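Local coordinates for protein agmatinase (PDB 1WOH) that probably hydrolyses agmatine to putrescine and urea at a two-manganese centre, as a member of the arginase (ureohydrolase) family, at residues Gln28-Ala33 and Gln76-Ala81; Lys72-Gly77 and Leu297-Asp302; His175-Gly180 and Thr200-Asp205. One frame throughout, in Å; residues are numbered along the deposited sequence.

How the contacts relate
From the N terminus, residues 28-33 enter the first strand of the parallel sheet, and contact 1 closes a loop of about 40 residues when 76-81 pairs beside it as the outermost strand on that side within the chain. Contact 2 begins where contact 1 ends: 72-77, which shares Gln76 and Gly77 with it, waits more than 200 residues for helix 284-302. The two touch directly, Leu297 and Phe301 of the helix packing on Val31. Contact 3 is nested inside the long loop closed by contact 2, its centre about 30 Å from that of contact 1. Contacts 1 and 2 join one sheet edge to the C-terminal helix, while contact 3 joins the last two strands at the other edge.

Contact 1. Residues Gln28-Ala33 and Gln76-Ala81; sequences QADVAA and QGVTFA
Asp30 and Thr79 cross at about a right angle and trade hydrogen bonds between backbone and side chain. Thr79 sets OG1 between its own backbone N and carbonyl carbon (chi1 63°), where it accepts the amide of Asp30, with 2.8 Å from Asp30 N to Thr79 OG1. In return Asp30 OD2 takes the amide of Thr79, the distance to Thr79 N being 2.9 Å; this donor comes from the anti side of the carboxylate, 26° out of its plane. A weak bond from Thr79 OG1 to the same OD2 adds a second donor, while OD1 faces Arg112 in a long, weak ion pair.

Val31 and Phe80 instead lie side by side and point the same way. Val31 CB makes a CH-pi contact over one face of the Phe80 ring, offset toward its rim, and Val31 CG1 comes within 3.6 Å of Phe80 CE2. Met294 and Leu297 of helix 284-302 also pack on the Phe80 side chain. Ala81 projects from the other face of the sheet, its CB 3.9 Å from Ala29 CB. Backbone bonds from Val31 N to Thr79 O and from Ala33 N to Ala81 O, with a weak one from Ala81 N to Val31 O between them, form the parallel ladder that adds strand 80-85 to the edge of the arginase-fold sheet.

Contact 2. Residues Lys72-Gly77 and Leu297-Asp302; sequences KTRLQG and LCEVFD
Arg74 and Leu75, at the end of the small antiparallel hairpin 66-67/73-74, rest on the last turns of the C-terminal helix 284-302. The Arg74 side chain lies over the helix, bent at chi3 (-65°). One face of its guanidinium lies against Cys298 CB, which is 3.7 Å from Arg74 NE. Glu299 OE2 lies at the guanidinium edge, in its plane: Arg74 NH1 and Glu299 OE2, 3.1 Å apart, form a salt bridge, although the hydrogen bond within it is weak, 124° at the hydrogen, and the two planar groups stand 82° apart. Asp302 is reached through water 1, which accepts from Arg74 NH1 and donates to Asp302 OD1, 2.6 Å from the water oxygen. Asp302 OD1 also lies 3.1 Å from Arg74 CD.

Water 2 joins the backbone N of Leu75 to Cys298 O and to the carboxylate oxygen OD2 of Asp302. Leu75 supplies the apolar part: CD1 meets Cys298 SG at 3.7 Å, and CD2 touches Phe301 CB at 3.9 Å. Leu184 of a second subunit packs on Arg74, which places this contact close to a subunit interface. Phe66 of strand 66-67 packs on both Leu75 and Cys298, so the hairpin sits against a helix that flanks the parallel sheet of the alpha/beta arginase fold.

Contact 3. Residues His175-Gly180 and Thr200-Asp205; sequences HITTVG and TIIPMD
Thr200 O is gripped by two donors: Thr178 N, 2.8 Å away, in a nearly straight backbone bond, and water 3, at 3.1 Å. This is the strand pair of a beta-alpha-beta crossover: the chain leaves strand 173-181, runs through helix 188-196 and returns as the parallel strand 200-203. The two axes diverge by only 4°, and the ladder continues through Ile202 N to Thr178 O at 2.7 Å and Gly180 N to Ile202 O.

Water 3 also donates to Thr178 OG1, whose hydroxyl is hydrogen-bonded to Gln141 OE1 as well. The Thr178 side chain is about 4 Å from that of Asp143, a ligand of manganese in this enzyme, though the metal is absent from this chain; the strand thus borders the metal site. At the start of the pair, His175 reaches across with CG anti to its backbone N (chi1 -174°); its NE2 and Thr200 OG1 share a hydrogen bond of 2.9 Å, the hydroxyl lying in the ring plane.

On the face shared by Thr177, Thr200, Val179 and Ile202, the last two lie side by side, and Ile257 of helix 251-264 packs on Val179. There Ile202 CD1 rests against two methyls of the neighbouring strand, Val179 CG2 at 3.6 Å and Thr177 CG2 at 3.9 Å.

Contact 1. Residues Gln28-Ala33 and Gln76-Ala81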
ATOM      1  N   GLN A  28      -9.956 -35.757 -18.710  1.00 27.71           N
ATOM      2  CA  GLN A  28     -11.388 -35.550 -18.563  1.00 30.04           C
ATOM      3  C   GLN A  28     -11.669 -35.226 -17.103  1.00 27.69           C
ATOM      4  O   GLN A  28     -11.127 -35.867 -16.204  1.00 28.44           O
ATOM      5  CB  GLN A  28     -12.168 -36.803 -18.977  1.00 34.41           C
ATOM      6  CG  GLN A  28     -12.189 -37.068 -20.476  1.00 45.05           C
ATOM      7  CD  GLN A  28     -12.898 -38.365 -20.832  1.00 51.96           C
ATOM      8  OE1 GLN A  28     -14.054 -38.576 -20.461  1.00 57.48           O
ATOM      9  NE2 GLN A  28     -12.208 -39.240 -21.557  1.00 56.62           N
ATOM     10  N   ALA A  29     -12.501 -34.218 -16.868  1.00 25.76           N
ATOM     11  CA  ALA A  29     -12.851 -33.829 -15.509  1.00 22.77           C
ATOM     12  C   ALA A  29     -14.219 -33.178 -15.508  1.00 20.53           C
ATOM     13  O   ALA A  29     -14.677 -32.670 -16.533  1.00 20.92           O
ATOM     14  CB  ALA A  29     -11.814 -32.873 -14.950  1.00 22.99           C
ATOM     15  N   ASP A  30     -14.881 -33.196 -14.359  1.00 17.54           N
ATOM     16  CA  ASP A  30     -16.203 -32.592 -14.267  1.00 17.84           C
ATOM     17  C   ASP A  30     -16.105 -31.081 -14.445  1.00 16.69           C
ATOM     18  O   ASP A  30     -16.922 -30.473 -15.137  1.00 16.42           O
ATOM     19  CB  ASP A  30     -16.845 -32.913 -12.916  1.00 18.31           C
ATOM     20  CG  ASP A  30     -17.118 -34.397 -12.739  1.00 20.61           C
ATOM     21  OD1 ASP A  30     -17.594 -35.031 -13.705  1.00 22.64           O
ATOM     22  OD2 ASP A  30     -16.864 -34.924 -11.636  1.00 21.03           O
ATOM     23  N   VAL A  31     -15.088 -30.495 -13.821  1.00 16.11           N
ATOM     24  CA  VAL A  31     -14.851 -29.051 -13.864  1.00 15.44           C
ATOM     25  C   VAL A  31     -13.416 -28.761 -14.296  1.00 15.81           C
ATOM     26  O   VAL A  31     -12.482 -29.389 -13.805  1.00 13.94           O
ATOM     27  CB  VAL A  31     -15.060 -28.418 -12.463  1.00 15.48           C
ATOM     28  CG1 VAL A  31     -14.809 -26.907 -12.515  1.00 14.42           C
ATOM     29  CG2 VAL A  31     -16.458 -28.705 -11.970  1.00 11.66           C
ATOM     30  N   ALA A  32     -13.242 -27.801 -15.204  1.00 14.25           N
ATOM     31  CA  ALA A  32     -11.909 -27.439 -15.671  1.00 15.28           C
ATOM     32  C   ALA A  32     -11.790 -25.923 -15.730  1.00 12.64           C
ATOM     33  O   ALA A  32     -12.648 -25.247 -16.291  1.00 15.71           O
ATOM     34  CB  ALA A  32     -11.638 -28.039 -17.056  1.00 13.97           C
ATOM     35  N   ALA A  33     -10.732 -25.399 -15.133  1.00 14.29           N
ATOM     36  CA  ALA A  33     -10.502 -23.960 -15.122  1.00 12.50           C
ATOM     37  C   ALA A  33      -9.510 -23.582 -16.217  1.00 13.08           C
ATOM     38  O   ALA A  33      -8.573 -24.325 -16.499  1.00 13.65           O
ATOM     39  CB  ALA A  33      -9.958 -23.538 -13.761  1.00 12.80           C
ATOM     40  N   GLN A  76     -18.970 -33.677  -3.669  1.00 26.06           N
ATOM     41  CA  GLN A  76     -18.316 -34.930  -3.318  1.00 29.00           C
ATOM     42  C   GLN A  76     -18.121 -35.754  -4.590  1.00 28.00           C
ATOM     43  O   GLN A  76     -19.075 -36.019  -5.321  1.00 28.72           O
ATOM     44  CB  GLN A  76     -19.165 -35.715  -2.314  1.00 35.15           C
ATOM     45  CG  GLN A  76     -18.618 -37.099  -2.003  1.00 42.27           C
ATOM     46  CD  GLN A  76     -17.254 -37.060  -1.338  1.00 48.40           C
ATOM     47  OE1 GLN A  76     -16.547 -38.068  -1.290  1.00 53.13           O
ATOM     48  NE2 GLN A  76     -16.882 -35.900  -0.810  1.00 53.17           N
ATOM     49  N   GLY A  77     -16.881 -36.145  -4.859  1.00 27.04           N
ATOM     50  CA  GLY A  77     -16.604 -36.934  -6.045  1.00 25.68           C
ATOM     51  C   GLY A  77     -16.535 -36.140  -7.338  1.00 25.27           C
ATOM     52  O   GLY A  77     -16.331 -36.708  -8.410  1.00 24.86           O
ATOM     53  N   VAL A  78     -16.716 -34.826  -7.253  1.00 23.25           N
ATOM     54  CA  VAL A  78     -16.648 -33.992  -8.450  1.00 21.50           C
ATOM     55  C   VAL A  78     -15.179 -33.713  -8.746  1.00 19.40           C
ATOM     56  O   VAL A  78     -14.465 -33.149  -7.916  1.00 19.43           O
ATOM     57  CB  VAL A  78     -17.412 -32.666  -8.252  1.00 22.32           C
ATOM     58  CG1 VAL A  78     -17.312 -31.807  -9.511  1.00 19.10           C
ATOM     59  CG2 VAL A  78     -18.873 -32.960  -7.939  1.00 21.07           C
ATOM     60  N   THR A  79     -14.727 -34.123  -9.927  1.00 18.56           N
ATOM     61  CA  THR A  79     -13.332 -33.940 -10.307  1.00 18.07           C
ATOM     62  C   THR A  79     -13.043 -32.571 -10.919  1.00 16.87           C
ATOM     63  O   THR A  79     -13.868 -32.018 -11.655  1.00 15.95           O
ATOM     64  CB  THR A  79     -12.878 -35.035 -11.301  1.00 18.64           C
ATOM     65  OG1 THR A  79     -13.639 -34.941 -12.511  1.00 19.01           O
ATOM     66  CG2 THR A  79     -13.082 -36.417 -10.693  1.00 18.21           C
ATOM     67  N   PHE A  80     -11.859 -32.049 -10.601  1.00 16.62           N
ATOM     68  CA  PHE A  80     -11.395 -30.747 -11.086  1.00 16.65           C
ATOM     69  C   PHE A  80     -10.072 -30.854 -11.842  1.00 16.50           C
ATOM     70  O   PHE A  80      -9.294 -31.787 -11.644  1.00 18.16           O
ATOM     71  CB  PHE A  80     -11.180 -29.778  -9.912  1.00 13.92           C
ATOM     72  CG  PHE A  80     -12.444 -29.207  -9.345  1.00 15.41           C
ATOM     73  CD1 PHE A  80     -13.328 -30.000  -8.622  1.00 15.69           C
ATOM     74  CD2 PHE A  80     -12.748 -27.862  -9.536  1.00 14.02           C
ATOM     75  CE1 PHE A  80     -14.503 -29.459  -8.094  1.00 14.60           C
ATOM     76  CE2 PHE A  80     -13.919 -27.305  -9.014  1.00 15.08           C
ATOM     77  CZ  PHE A  80     -14.800 -28.105  -8.292  1.00 15.17           C
ATOM     78  N   ALA A  81      -9.817 -29.877 -12.703  1.00 14.97           N
ATOM     79  CA  ALA A  81      -8.575 -29.819 -13.461  1.00 15.27           C
ATOM     80  C   ALA A  81      -8.282 -28.345 -13.747  1.00 15.65           C
ATOM     81  O   ALA A  81      -9.200 -27.537 -13.832  1.00 16.89           O
ATOM     82  CB  ALA A  81      -8.709 -30.591 -14.772  1.00 17.42           C
TER

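Contact 2. Residues Lys72-Gly77 and Leu297-Asp302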
ATOM      1  N   LYS A  72     -24.139 -31.878   5.609  1.00 34.10           N
ATOM      2  CA  LYS A  72     -24.273 -32.339   4.232  1.00 34.70           C
ATOM      3  C   LYS A  72     -23.029 -31.923   3.461  1.00 32.69           C
ATOM      4  O   LYS A  72     -22.428 -30.886   3.757  1.00 31.02           O
ATOM      5  CB  LYS A  72     -25.516 -31.720   3.592  1.00 39.39           C
ATOM      6  CG  LYS A  72     -26.808 -32.040   4.330  1.00 45.68           C
ATOM      7  CD  LYS A  72     -28.009 -31.306   3.739  1.00 54.10           C
ATOM      8  CE  LYS A  72     -28.307 -31.741   2.309  1.00 60.01           C
ATOM      9  NZ  LYS A  72     -27.261 -31.304   1.342  1.00 64.02           N
ATOM     10  N   THR A  73     -22.647 -32.731   2.476  1.00 29.43           N
ATOM     11  CA  THR A  73     -21.467 -32.445   1.669  1.00 26.66           C
ATOM     12  C   THR A  73     -21.809 -32.142   0.215  1.00 26.04           C
ATOM     13  O   THR A  73     -22.670 -32.789  -0.381  1.00 24.79           O
ATOM     14  CB  THR A  73     -20.482 -33.624   1.709  1.00 25.52           C
ATOM     15  OG1 THR A  73     -20.076 -33.847   3.065  1.00 27.31           O
ATOM     16  CG2 THR A  73     -19.247 -33.331   0.852  1.00 24.48           C
ATOM     17  N   ARG A  74     -21.130 -31.147  -0.349  1.00 23.16           N
ATOM     18  CA  ARG A  74     -21.358 -30.772  -1.741  1.00 22.20           C
ATOM     19  C   ARG A  74     -20.068 -30.936  -2.530  1.00 21.41           C
ATOM     20  O   ARG A  74     -18.976 -30.790  -1.985  1.00 21.93           O
ATOM     21  CB  ARG A  74     -21.880 -29.334  -1.828  1.00 21.32           C
ATOM     22  CG  ARG A  74     -23.342 -29.203  -1.397  1.00 22.12           C
ATOM     23  CD  ARG A  74     -23.889 -27.811  -1.629  1.00 21.59           C
ATOM     24  NE  ARG A  74     -23.217 -26.815  -0.805  1.00 23.12           N
ATOM     25  CZ  ARG A  74     -23.511 -25.518  -0.814  1.00 22.81           C
ATOM     26  NH1 ARG A  74     -24.471 -25.059  -1.609  1.00 22.71           N
ATOM     27  NH2 ARG A  74     -22.847 -24.682  -0.027  1.00 22.10           N
ATOM     28  N   LEU A  75     -20.211 -31.253  -3.813  1.00 21.71           N
ATOM     29  CA  LEU A  75     -19.090 -31.489  -4.717  1.00 21.80           C
ATOM     30  C   LEU A  75     -18.319 -32.760  -4.374  1.00 23.77           C
ATOM     31  O   LEU A  75     -17.157 -32.919  -4.747  1.00 24.05           O
ATOM     32  CB  LEU A  75     -18.138 -30.287  -4.747  1.00 19.60           C
ATOM     33  CG  LEU A  75     -18.731 -29.032  -5.394  1.00 18.86           C
ATOM     34  CD1 LEU A  75     -17.680 -27.926  -5.405  1.00 16.58           C
ATOM     35  CD2 LEU A  75     -19.191 -29.338  -6.817  1.00 18.99           C
ATOM     36  N   GLN A  76     -18.970 -33.677  -3.669  1.00 26.06           N
ATOM     37  CA  GLN A  76     -18.316 -34.930  -3.318  1.00 29.00           C
ATOM     38  C   GLN A  76     -18.121 -35.754  -4.590  1.00 28.00           C
ATOM     39  O   GLN A  76     -19.075 -36.019  -5.321  1.00 28.72           O
ATOM     40  CB  GLN A  76     -19.165 -35.715  -2.314  1.00 35.15           C
ATOM     41  CG  GLN A  76     -18.618 -37.099  -2.003  1.00 42.27           C
ATOM     42  CD  GLN A  76     -17.254 -37.060  -1.338  1.00 48.40           C
ATOM     43  OE1 GLN A  76     -16.547 -38.068  -1.290  1.00 53.13           O
ATOM     44  NE2 GLN A  76     -16.882 -35.900  -0.810  1.00 53.17           N
ATOM     45  N   GLY A  77     -16.881 -36.145  -4.859  1.00 27.04           N
ATOM     46  CA  GLY A  77     -16.604 -36.934  -6.045  1.00 25.68           C
ATOM     47  C   GLY A  77     -16.535 -36.140  -7.338  1.00 25.27           C
ATOM     48  O   GLY A  77     -16.331 -36.708  -8.410  1.00 24.86           O
ATOM     49  N   LEU A 297     -20.380 -23.479  -8.152  1.00 13.70           N
ATOM     50  CA  LEU A 297     -20.235 -24.850  -8.628  1.00 15.00           C
ATOM     51  C   LEU A 297     -20.960 -25.829  -7.698  1.00 15.57           C
ATOM     52  O   LEU A 297     -21.495 -26.843  -8.155  1.00 15.49           O
ATOM     53  CB  LEU A 297     -18.757 -25.219  -8.743  1.00 13.98           C
ATOM     54  CG  LEU A 297     -17.990 -24.480  -9.846  1.00 15.23           C
ATOM     55  CD1 LEU A 297     -16.501 -24.760  -9.722  1.00 13.73           C
ATOM     56  CD2 LEU A 297     -18.504 -24.915 -11.211  1.00 14.93           C
ATOM     57  N   CYS A 298     -20.978 -25.534  -6.402  1.00 15.70           N
ATOM     58  CA  CYS A 298     -21.679 -26.406  -5.456  1.00 16.04           C
ATOM     59  C   CYS A 298     -23.139 -26.439  -5.865  1.00 16.50           C
ATOM     60  O   CYS A 298     -23.757 -27.502  -5.929  1.00 17.81           O
ATOM     61  CB  CYS A 298     -21.600 -25.866  -4.029  1.00 16.63           C
ATOM     62  SG  CYS A 298     -20.056 -26.139  -3.182  1.00 17.73           S
ATOM     63  N   GLU A 299     -23.684 -25.255  -6.130  1.00 15.49           N
ATOM     64  CA  GLU A 299     -25.073 -25.124  -6.534  1.00 15.39           C
ATOM     65  C   GLU A 299     -25.299 -25.823  -7.866  1.00 16.84           C
ATOM     66  O   GLU A 299     -26.272 -26.553  -8.030  1.00 18.86           O
ATOM     67  CB  GLU A 299     -25.457 -23.645  -6.654  1.00 16.41           C
ATOM     68  CG  GLU A 299     -25.414 -22.849  -5.348  1.00 15.79           C
ATOM     69  CD  GLU A 299     -26.431 -23.328  -4.322  1.00 17.79           C
ATOM     70  OE1 GLU A 299     -27.432 -23.955  -4.724  1.00 18.31           O
ATOM     71  OE2 GLU A 299     -26.238 -23.062  -3.114  1.00 19.85           O
ATOM     72  N   VAL A 300     -24.399 -25.605  -8.823  1.00 14.88           N
ATOM     73  CA  VAL A 300     -24.547 -26.236 -10.133  1.00 15.63           C
ATOM     74  C   VAL A 300     -24.640 -27.761 -10.020  1.00 17.80           C
ATOM     75  O   VAL A 300     -25.600 -28.366 -10.493  1.00 15.71           O
ATOM     76  CB  VAL A 300     -23.370 -25.870 -11.071  1.00 18.26           C
ATOM     77  CG1 VAL A 300     -23.389 -26.751 -12.315  1.00 17.86           C
ATOM     78  CG2 VAL A 300     -23.475 -24.406 -11.479  1.00 14.02           C
ATOM     79  N   PHE A 301     -23.660 -28.382  -9.374  1.00 18.06           N
ATOM     80  CA  PHE A 301     -23.677 -29.833  -9.269  1.00 19.97           C
ATOM     81  C   PHE A 301     -24.718 -30.416  -8.320  1.00 21.66           C
ATOM     82  O   PHE A 301     -24.872 -31.631  -8.244  1.00 22.62           O
ATOM     83  CB  PHE A 301     -22.280 -30.354  -8.937  1.00 18.17           C
ATOM     84  CG  PHE A 301     -21.345 -30.323 -10.109  1.00 18.32           C
ATOM     85  CD1 PHE A 301     -20.695 -29.148 -10.467  1.00 17.19           C
ATOM     86  CD2 PHE A 301     -21.171 -31.451 -10.906  1.00 18.65           C
ATOM     87  CE1 PHE A 301     -19.889 -29.093 -11.600  1.00 18.03           C
ATOM     88  CE2 PHE A 301     -20.367 -31.411 -12.044  1.00 19.79           C
ATOM     89  CZ  PHE A 301     -19.724 -30.226 -12.394  1.00 18.33           C
ATOM     90  N   ASP A 302     -25.445 -29.556  -7.616  1.00 23.47           N
ATOM     91  CA  ASP A 302     -26.492 -30.024  -6.713  1.00 26.98           C
ATOM     92  C   ASP A 302     -27.807 -30.169  -7.470  1.00 29.90           C
ATOM     93  O   ASP A 302     -28.703 -30.898  -7.040  1.00 29.56           O
ATOM     94  CB  ASP A 302     -26.691 -29.041  -5.558  1.00 29.77           C
ATOM     95  CG  ASP A 302     -26.153 -29.567  -4.243  1.00 31.14           C
ATOM     96  OD1 ASP A 302     -26.316 -28.875  -3.219  1.00 33.94           O
ATOM     97  OD2 ASP A 302     -25.568 -30.670  -4.231  1.00 33.91           O
TER
HETATM   98  O   HOH W   1     -26.657 -26.356  -2.861  1.00 29.14           O
HETATM   99  O   HOH W   2     -22.918 -30.244  -5.052  1.00 23.71           O

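Contact 3. Residues His175-Gly180 and Thr200-Asp205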
ATOM      1  N   HIS A 175     -30.554 -15.003 -25.996  1.00 15.03           N
ATOM      2  CA  HIS A 175     -31.057 -14.139 -24.945  1.00 14.78           C
ATOM      3  C   HIS A 175     -30.050 -13.885 -23.845  1.00 13.68           C
ATOM      4  O   HIS A 175     -29.257 -14.755 -23.503  1.00 14.11           O
ATOM      5  CB  HIS A 175     -32.326 -14.762 -24.345  1.00 15.13           C
ATOM      6  CG  HIS A 175     -33.010 -13.895 -23.337  1.00 13.83           C
ATOM      7  ND1 HIS A 175     -32.759 -13.979 -21.984  1.00 16.85           N
ATOM      8  CD2 HIS A 175     -33.910 -12.896 -23.492  1.00 14.91           C
ATOM      9  CE1 HIS A 175     -33.477 -13.069 -21.349  1.00 15.41           C
ATOM     10  NE2 HIS A 175     -34.184 -12.398 -22.241  1.00 16.35           N
ATOM     11  N   ILE A 176     -30.083 -12.672 -23.313  1.00 13.39           N
ATOM     12  CA  ILE A 176     -29.215 -12.287 -22.209  1.00 12.08           C
ATOM     13  C   ILE A 176     -30.062 -11.651 -21.123  1.00 12.90           C
ATOM     14  O   ILE A 176     -30.966 -10.862 -21.399  1.00 13.79           O
ATOM     15  CB  ILE A 176     -28.137 -11.250 -22.625  1.00 11.65           C
ATOM     16  CG1 ILE A 176     -27.244 -11.824 -23.724  1.00 11.65           C
ATOM     17  CG2 ILE A 176     -27.264 -10.887 -21.413  1.00 11.03           C
ATOM     18  CD1 ILE A 176     -26.116 -10.862 -24.157  1.00 11.25           C
ATOM     19  N   THR A 177     -29.773 -12.014 -19.883  1.00 12.76           N
ATOM     20  CA  THR A 177     -30.466 -11.446 -18.744  1.00 12.84           C
ATOM     21  C   THR A 177     -29.351 -10.774 -17.958  1.00 11.30           C
ATOM     22  O   THR A 177     -28.466 -11.456 -17.447  1.00 13.80           O
ATOM     23  CB  THR A 177     -31.106 -12.530 -17.862  1.00 14.85           C
ATOM     24  OG1 THR A 177     -32.107 -13.228 -18.611  1.00 16.50           O
ATOM     25  CG2 THR A 177     -31.739 -11.896 -16.632  1.00 14.33           C
ATOM     26  N   THR A 178     -29.393  -9.449 -17.877  1.00 11.15           N
ATOM     27  CA  THR A 178     -28.364  -8.690 -17.166  1.00 12.05           C
ATOM     28  C   THR A 178     -28.912  -8.143 -15.862  1.00 10.83           C
ATOM     29  O   THR A 178     -29.933  -7.454 -15.848  1.00 12.38           O
ATOM     30  CB  THR A 178     -27.864  -7.529 -18.031  1.00 14.46           C
ATOM     31  OG1 THR A 178     -27.494  -8.041 -19.317  1.00 14.61           O
ATOM     32  CG2 THR A 178     -26.651  -6.866 -17.392  1.00 13.86           C
ATOM     33  N   VAL A 179     -28.215  -8.433 -14.768  1.00 11.99           N
ATOM     34  CA  VAL A 179     -28.675  -7.994 -13.459  1.00 11.13           C
ATOM     35  C   VAL A 179     -27.613  -7.224 -12.686  1.00 10.69           C
ATOM     36  O   VAL A 179     -26.460  -7.645 -12.629  1.00 10.61           O
ATOM     37  CB  VAL A 179     -29.109  -9.214 -12.619  1.00 12.08           C
ATOM     38  CG1 VAL A 179     -29.665  -8.763 -11.276  1.00 13.51           C
ATOM     39  CG2 VAL A 179     -30.128 -10.033 -13.396  1.00 15.90           C
ATOM     40  N   GLY A 180     -28.018  -6.101 -12.094  1.00 12.72           N
ATOM     41  CA  GLY A 180     -27.107  -5.290 -11.305  1.00 10.86           C
ATOM     42  C   GLY A 180     -26.754  -3.941 -11.903  1.00 11.34           C
ATOM     43  O   GLY A 180     -26.013  -3.169 -11.294  1.00 10.41           O
ATOM     44  N   THR A 200     -33.183  -9.085 -21.392  1.00 14.40           N
ATOM     45  CA  THR A 200     -33.790  -8.658 -20.137  1.00 14.39           C
ATOM     46  C   THR A 200     -32.797  -7.839 -19.325  1.00 14.24           C
ATOM     47  O   THR A 200     -31.701  -8.300 -19.011  1.00 15.91           O
ATOM     48  CB  THR A 200     -34.249  -9.876 -19.317  1.00 14.88           C
ATOM     49  OG1 THR A 200     -35.152 -10.657 -20.108  1.00 17.25           O
ATOM     50  CG2 THR A 200     -34.960  -9.433 -18.040  1.00 14.06           C
ATOM     51  N   ILE A 201     -33.196  -6.619 -18.998  1.00 13.94           N
ATOM     52  CA  ILE A 201     -32.358  -5.702 -18.247  1.00 15.55           C
ATOM     53  C   ILE A 201     -32.934  -5.516 -16.853  1.00 15.19           C
ATOM     54  O   ILE A 201     -34.043  -5.010 -16.696  1.00 15.02           O
ATOM     55  CB  ILE A 201     -32.283  -4.338 -18.977  1.00 15.85           C
ATOM     56  CG1 ILE A 201     -31.577  -4.521 -20.322  1.00 19.54           C
ATOM     57  CG2 ILE A 201     -31.580  -3.307 -18.110  1.00 17.71           C
ATOM     58  CD1 ILE A 201     -31.378  -3.229 -21.100  1.00 20.07           C
ATOM     59  N   ILE A 202     -32.182  -5.933 -15.841  1.00 14.11           N
ATOM     60  CA  ILE A 202     -32.644  -5.809 -14.463  1.00 14.24           C
ATOM     61  C   ILE A 202     -31.727  -4.894 -13.654  1.00 12.57           C
ATOM     62  O   ILE A 202     -30.674  -5.314 -13.178  1.00 13.49           O
ATOM     63  CB  ILE A 202     -32.720  -7.200 -13.778  1.00 13.85           C
ATOM     64  CG1 ILE A 202     -33.590  -8.146 -14.618  1.00 15.39           C
ATOM     65  CG2 ILE A 202     -33.318  -7.061 -12.382  1.00 15.31           C
ATOM     66  CD1 ILE A 202     -33.648  -9.586 -14.094  1.00 15.56           C
ATOM     67  N   PRO A 203     -32.117  -3.620 -13.498  1.00 13.84           N
ATOM     68  CA  PRO A 203     -31.329  -2.637 -12.744  1.00 14.82           C
ATOM     69  C   PRO A 203     -31.151  -3.090 -11.296  1.00 15.72           C
ATOM     70  O   PRO A 203     -31.980  -3.832 -10.773  1.00 16.45           O
ATOM     71  CB  PRO A 203     -32.174  -1.370 -12.837  1.00 16.02           C
ATOM     72  CG  PRO A 203     -32.960  -1.565 -14.106  1.00 17.01           C
ATOM     73  CD  PRO A 203     -33.346  -3.008 -14.031  1.00 15.77           C
ATOM     74  N   MET A 204     -30.073  -2.649 -10.656  1.00 15.80           N
ATOM     75  CA  MET A 204     -29.816  -3.014  -9.263  1.00 17.71           C
ATOM     76  C   MET A 204     -30.978  -2.562  -8.376  1.00 18.60           C
ATOM     77  O   MET A 204     -31.308  -3.225  -7.394  1.00 17.57           O
ATOM     78  CB  MET A 204     -28.514  -2.368  -8.781  1.00 16.23           C
ATOM     79  CG  MET A 204     -28.126  -2.706  -7.352  1.00 14.12           C
ATOM     80  SD  MET A 204     -27.830  -4.462  -7.088  1.00 11.79           S
ATOM     81  CE  MET A 204     -28.460  -4.649  -5.423  1.00 13.93           C
ATOM     82  N   ASP A 205     -31.594  -1.433  -8.720  1.00 20.48           N
ATOM     83  CA  ASP A 205     -32.720  -0.926  -7.938  1.00 25.03           C
ATOM     84  C   ASP A 205     -33.859  -1.943  -7.822  1.00 24.32           C
ATOM     85  O   ASP A 205     -34.562  -1.977  -6.812  1.00 24.26           O
ATOM     86  CB  ASP A 205     -33.264   0.372  -8.543  1.00 30.01           C
ATOM     87  CG  ASP A 205     -32.342   1.553  -8.313  1.00 34.39           C
ATOM     88  OD1 ASP A 205     -31.915   1.757  -7.156  1.00 37.69           O
ATOM     89  OD2 ASP A 205     -32.053   2.281  -9.285  1.00 39.37           O
TER
HETATM   90  O   HOH W   3     -29.410  -7.902 -21.131  1.00 16.85           O